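Local coordinates for conserved exported protein (Bacteroides fragilis, PDB 3CLW), which is of unknown function but probably hydrolyses O-glycosidic bonds in carbohydrates, at residues A[121-126]-A[175-180]; A[148-153]-A[200-205]. All blocks are in the same frame, centred on the assembly; numbering follows the deposited sequence.

Interaction 1 of 2, residues A[121-126]-A[175-180]; sequences GMNNFL and GFHVNY
Parallel strands 125-128 and 178-182, probably of the TIM barrel, begin to pair here, and the loop residues just ahead, Asn123 to Asn124 and Gly175 to His177, meet as well, at the end where the chain enters from helices 108-119 and 157-173. Phe125 uses both its N and its O toward 175-180: Phe125 N gives a hydrogen bond to His177 O (2.9 Å) and its O takes one from Asn179 N. A beta bulge then shifts the register, so that Leu126 sits beside Tyr180, with Leu126 CG 3.7 Å from Tyr180 CB. Ahead of the strands, the Asn123 amide reads the opposite backbone with both ends. Asn123 ND2 reaches Gly175 O at 2.9 Å, in the carbonyl plane, while Asn123 OD1 accepts from His177 N at 2.8 Å, the donor standing above the amide plane. Asn123 CG lies anti to the backbone N (chi1 -165°), and the amide lies flat on the imidazole of His177, planes 3° apart, with ND2 over the ring centre. Phe176 and Phe125 form an offset edge-to-face pair, the edge of Phe176 toward the face of Phe125, and both side chains pack against Met114 of helix 108-119. Asn179 ND2 bonds to Asn124 OD1 (2.9 Å) and also to a water that donates to Asn123 O. Gly175 O receives Arg118 as well. The Asn123 amide thus continues the backbone pairing, its rotation fixed by two bonds and the stack, and Asn124-Asn179 adds a side-chain link.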
# COMPACT_ATOMS: atom_id res chain seq x y z
N GLY A 121 -10.00 12.90 10.01
CA GLY A 121 -8.79 12.98 10.83
C GLY A 121 -7.57 12.31 10.21
O GLY A 121 -6.60 12.03 10.90
N MET A 122 -7.61 12.07 8.90
CA MET A 122 -6.50 11.46 8.19
C MET A 122 -6.00 12.51 7.19
O MET A 122 -6.65 12.75 6.16
CB MET A 122 -6.94 10.17 7.49
CG MET A 122 -5.83 9.19 7.07
SD MET A 122 -4.45 9.76 6.05
CE MET A 122 -5.28 9.98 4.52
N ASN A 123 -4.86 13.14 7.50
CA ASN A 123 -4.31 14.15 6.61
C ASN A 123 -2.84 13.82 6.31
O ASN A 123 -1.90 14.46 6.80
CB ASN A 123 -4.53 15.56 7.20
CG ASN A 123 -4.32 16.67 6.18
OD1 ASN A 123 -3.94 16.41 5.03
ND2 ASN A 123 -4.56 17.93 6.59
N ASN A 124 -2.66 12.76 5.52
CA ASN A 124 -1.36 12.27 5.17
C ASN A 124 -1.47 11.65 3.80
O ASN A 124 -2.02 10.56 3.64
CB ASN A 124 -0.83 11.26 6.22
CG ASN A 124 0.51 10.63 5.82
OD1 ASN A 124 1.31 11.24 5.10
ND2 ASN A 124 0.76 9.41 6.29
N PHE A 125 -0.95 12.36 2.80
CA PHE A 125 -1.13 11.95 1.42
C PHE A 125 0.18 11.68 0.67
O PHE A 125 1.21 12.32 0.90
CB PHE A 125 -1.98 12.98 0.66
CG PHE A 125 -3.35 13.20 1.25
CD1 PHE A 125 -3.57 14.21 2.20
CD2 PHE A 125 -4.43 12.40 0.85
CE1 PHE A 125 -4.83 14.44 2.74
CE2 PHE A 125 -5.73 12.62 1.41
CZ PHE A 125 -5.92 13.63 2.36
N LEU A 126 0.12 10.70 -0.24
CA LEU A 126 1.18 10.42 -1.21
C LEU A 126 0.58 10.65 -2.58
O LEU A 126 -0.54 10.15 -2.86
CB LEU A 126 1.73 8.99 -1.06
CG LEU A 126 2.86 8.51 -2.00
CD1 LEU A 126 3.70 7.38 -1.35
CD2 LEU A 126 2.37 8.07 -3.36
N GLY A 175 -4.37 22.97 2.47
CA GLY A 175 -4.45 22.30 3.75
C GLY A 175 -4.30 20.79 3.72
O GLY A 175 -4.60 20.12 4.72
N PHE A 176 -3.83 20.23 2.60
CA PHE A 176 -3.61 18.79 2.55
C PHE A 176 -2.10 18.44 2.73
O PHE A 176 -1.25 18.99 2.04
CB PHE A 176 -4.18 18.17 1.27
CG PHE A 176 -5.68 18.38 1.09
CD1 PHE A 176 -6.16 19.40 0.25
CD2 PHE A 176 -6.60 17.57 1.75
CE1 PHE A 176 -7.54 19.60 0.05
CE2 PHE A 176 -7.99 17.75 1.55
CZ PHE A 176 -8.44 18.78 0.72
N HIS A 177 -1.76 17.57 3.68
CA HIS A 177 -0.32 17.26 3.92
C HIS A 177 0.13 16.21 2.93
O HIS A 177 0.08 15.03 3.21
CB HIS A 177 -0.03 16.81 5.36
CG HIS A 177 -0.47 17.80 6.39
ND1 HIS A 177 -0.82 17.44 7.67
CD2 HIS A 177 -0.66 19.14 6.31
CE1 HIS A 177 -1.18 18.51 8.35
NE2 HIS A 177 -1.09 19.56 7.55
N VAL A 178 0.47 16.65 1.74
CA VAL A 178 1.05 15.79 0.74
C VAL A 178 2.51 15.66 1.12
O VAL A 178 3.32 16.56 0.88
CB VAL A 178 0.94 16.43 -0.65
CG1 VAL A 178 1.58 15.51 -1.72
CG2 VAL A 178 -0.53 16.78 -0.93
N ASN A 179 2.84 14.54 1.75
CA ASN A 179 4.16 14.35 2.32
C ASN A 179 5.13 13.57 1.44
O ASN A 179 6.34 13.54 1.71
CB ASN A 179 4.04 13.70 3.69
CG ASN A 179 3.21 14.54 4.66
OD1 ASN A 179 3.32 15.77 4.68
ND2 ASN A 179 2.37 13.87 5.45
N TYR A 180 4.62 12.92 0.39
CA TYR A 180 5.44 12.06 -0.48
C TYR A 180 5.03 12.19 -1.93
O TYR A 180 3.85 12.45 -2.24
CB TYR A 180 5.28 10.60 -0.08
CG TYR A 180 5.33 10.31 1.43
CD1 TYR A 180 4.14 10.25 2.19
CD2 TYR A 180 6.54 10.08 2.07
CE1 TYR A 180 4.18 9.97 3.56
CE2 TYR A 180 6.61 9.82 3.42
CZ TYR A 180 5.42 9.76 4.17
OH TYR A 180 5.52 9.47 5.51
O HOH W 1 0.82 14.62 7.95
O HOH W 2 3.31 7.96 6.54

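Interaction 2 of 2, residues A[148-153]-A[200-205]; sequences DCINLQ and SFATKA
The Phe201 ring meets the 148-153 loop at its edge: Cys149 CA lies in the ring plane, 3.9 Å from Phe201 CD2, and Asp148 O is near that plane, 4.0 Å from Phe201 CE2. On the loop side it is therefore backbone that borders the phenyl rim, while the Phe201 side chain also touches Gln147. The polar centre is Ser200 OG, which accepts a nearly straight hydrogen bond from Asn151 N (2.8 Å, 172° at the hydrogen). Ser200 OG also donates to Phe201 O at 2.7 Å. Its position anti to the backbone N (chi1 -171°) turns Ser200 OG to the loop, where it also lies 3.4 Å from Asn151 CB. Phe201 O in turn takes a short CA-H...O contact from Ile150 CA, 3.2 Å away. Beside it, Ile150 CB rests 4.1 Å from Ala202 CB. The Asn151 amide works elsewhere, with OD1 accepting from Ser139 N. Asp206, in helix 204-221, joins the two sides through OD2, which accepts from Ile150 N and from Thr203 N at the N-cap position. With its proton committed to Phe201 O, the serine hydroxyl meets Asn151 N as an acceptor, and one polar atom links the two backbones.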
# COMPACT_ATOMS: atom_id res chain seq x y z
N ASP A 148 12.74 1.05 -24.39
CA ASP A 148 14.15 1.52 -24.42
C ASP A 148 14.59 2.19 -23.13
O ASP A 148 15.68 1.92 -22.62
CB ASP A 148 14.38 2.47 -25.60
CG ASP A 148 14.06 1.84 -26.94
OD1 ASP A 148 14.09 0.57 -27.06
OD2 ASP A 148 13.78 2.61 -27.88
N CYS A 149 13.72 3.05 -22.62
CA CYS A 149 13.91 3.84 -21.43
C CYS A 149 12.56 4.50 -21.17
O CYS A 149 11.57 4.19 -21.83
CB CYS A 149 14.97 4.91 -21.66
SG CYS A 149 14.57 6.06 -23.01
N ILE A 150 12.54 5.42 -20.21
CA ILE A 150 11.34 6.10 -19.76
C ILE A 150 10.64 6.76 -20.93
O ILE A 150 11.30 7.34 -21.79
CB ILE A 150 11.70 7.13 -18.66
CG1 ILE A 150 10.44 7.65 -17.94
CG2 ILE A 150 12.65 8.24 -19.23
CD1 ILE A 150 10.72 8.42 -16.64
N ASN A 151 9.31 6.63 -20.98
CA ASN A 151 8.52 7.34 -21.98
C ASN A 151 8.36 8.83 -21.57
O ASN A 151 7.25 9.28 -21.23
CB ASN A 151 7.17 6.65 -22.21
CG ASN A 151 6.32 7.34 -23.28
OD1 ASN A 151 6.83 7.76 -24.33
ND2 ASN A 151 5.01 7.45 -23.01
N LEU A 152 9.48 9.54 -21.58
CA LEU A 152 9.56 10.95 -21.20
C LEU A 152 10.70 11.57 -21.99
O LEU A 152 11.76 10.99 -22.13
CB LEU A 152 9.79 11.13 -19.69
CG LEU A 152 10.02 12.54 -19.16
CD1 LEU A 152 8.76 13.40 -19.25
CD2 LEU A 152 10.49 12.50 -17.74
N GLN A 153 10.47 12.75 -22.55
CA GLN A 153 11.48 13.36 -23.35
C GLN A 153 12.69 13.77 -22.51
O GLN A 153 12.56 14.06 -21.30
CB GLN A 153 10.87 14.51 -24.15
CG GLN A 153 9.95 13.98 -25.21
CD GLN A 153 9.31 15.07 -26.01
OE1 GLN A 153 8.97 16.13 -25.49
NE2 GLN A 153 9.16 14.82 -27.31
N SER A 200 4.83 3.45 -17.73
CA SER A 200 6.15 3.50 -18.37
C SER A 200 7.23 2.64 -17.70
O SER A 200 7.43 2.68 -16.49
CB SER A 200 6.68 4.93 -18.52
OG SER A 200 7.86 4.91 -19.34
N PHE A 201 7.92 1.87 -18.53
CA PHE A 201 9.22 1.31 -18.21
C PHE A 201 10.16 2.45 -17.81
O PHE A 201 9.99 3.57 -18.27
CB PHE A 201 9.79 0.59 -19.45
CG PHE A 201 11.19 0.06 -19.27
CD1 PHE A 201 11.42 -1.09 -18.52
CD2 PHE A 201 12.27 0.71 -19.85
CE1 PHE A 201 12.70 -1.59 -18.36
CE2 PHE A 201 13.56 0.21 -19.69
CZ PHE A 201 13.77 -0.94 -18.95
N ALA A 202 11.13 2.18 -16.96
CA ALA A 202 12.20 3.15 -16.75
C ALA A 202 13.45 2.47 -16.23
O ALA A 202 13.36 1.48 -15.50
CB ALA A 202 11.75 4.29 -15.77
N THR A 203 14.61 3.00 -16.60
CA THR A 203 15.90 2.47 -16.15
C THR A 203 16.34 3.16 -14.85
O THR A 203 15.75 4.17 -14.45
CB THR A 203 17.01 2.66 -17.21
OG1 THR A 203 17.37 4.04 -17.25
CG2 THR A 203 16.58 2.19 -18.61
N LYS A 204 17.36 2.61 -14.19
CA LYS A 204 17.88 3.24 -12.99
C LYS A 204 18.43 4.63 -13.32
O LYS A 204 18.31 5.55 -12.50
CB LYS A 204 18.90 2.39 -12.26
CG LYS A 204 18.32 1.12 -11.70
CD LYS A 204 19.32 0.39 -10.84
CE LYS A 204 20.42 -0.34 -11.64
NZ LYS A 204 19.83 -1.31 -12.58
N ALA A 205 19.00 4.80 -14.52
CA ALA A 205 19.44 6.13 -14.93
C ALA A 205 18.26 7.09 -14.98
O ALA A 205 18.37 8.24 -14.55
CB ALA A 205 20.21 6.10 -16.27

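From the N terminus, the chain leaves helix 108-119, runs through 121-126 into strand 125-128, and then passes through the long loop holding 148-153. Helix 157-173 follows and brings it to 175-180, where interaction 1 closes a loop of 48 residues by setting strand 178-182 beside the earlier strand. Beyond that strand the chain reaches 200-205, and interaction 2 closes a second loop, of 46 residues, joining the start of helix 204-221 to the segment ahead of helix 157-173. The segments alternate, so the loops cross and share helix 157-173. The contacts do not touch: their centres lie 28 Å apart, one at the strand starts, the other in the loops beyond the strands.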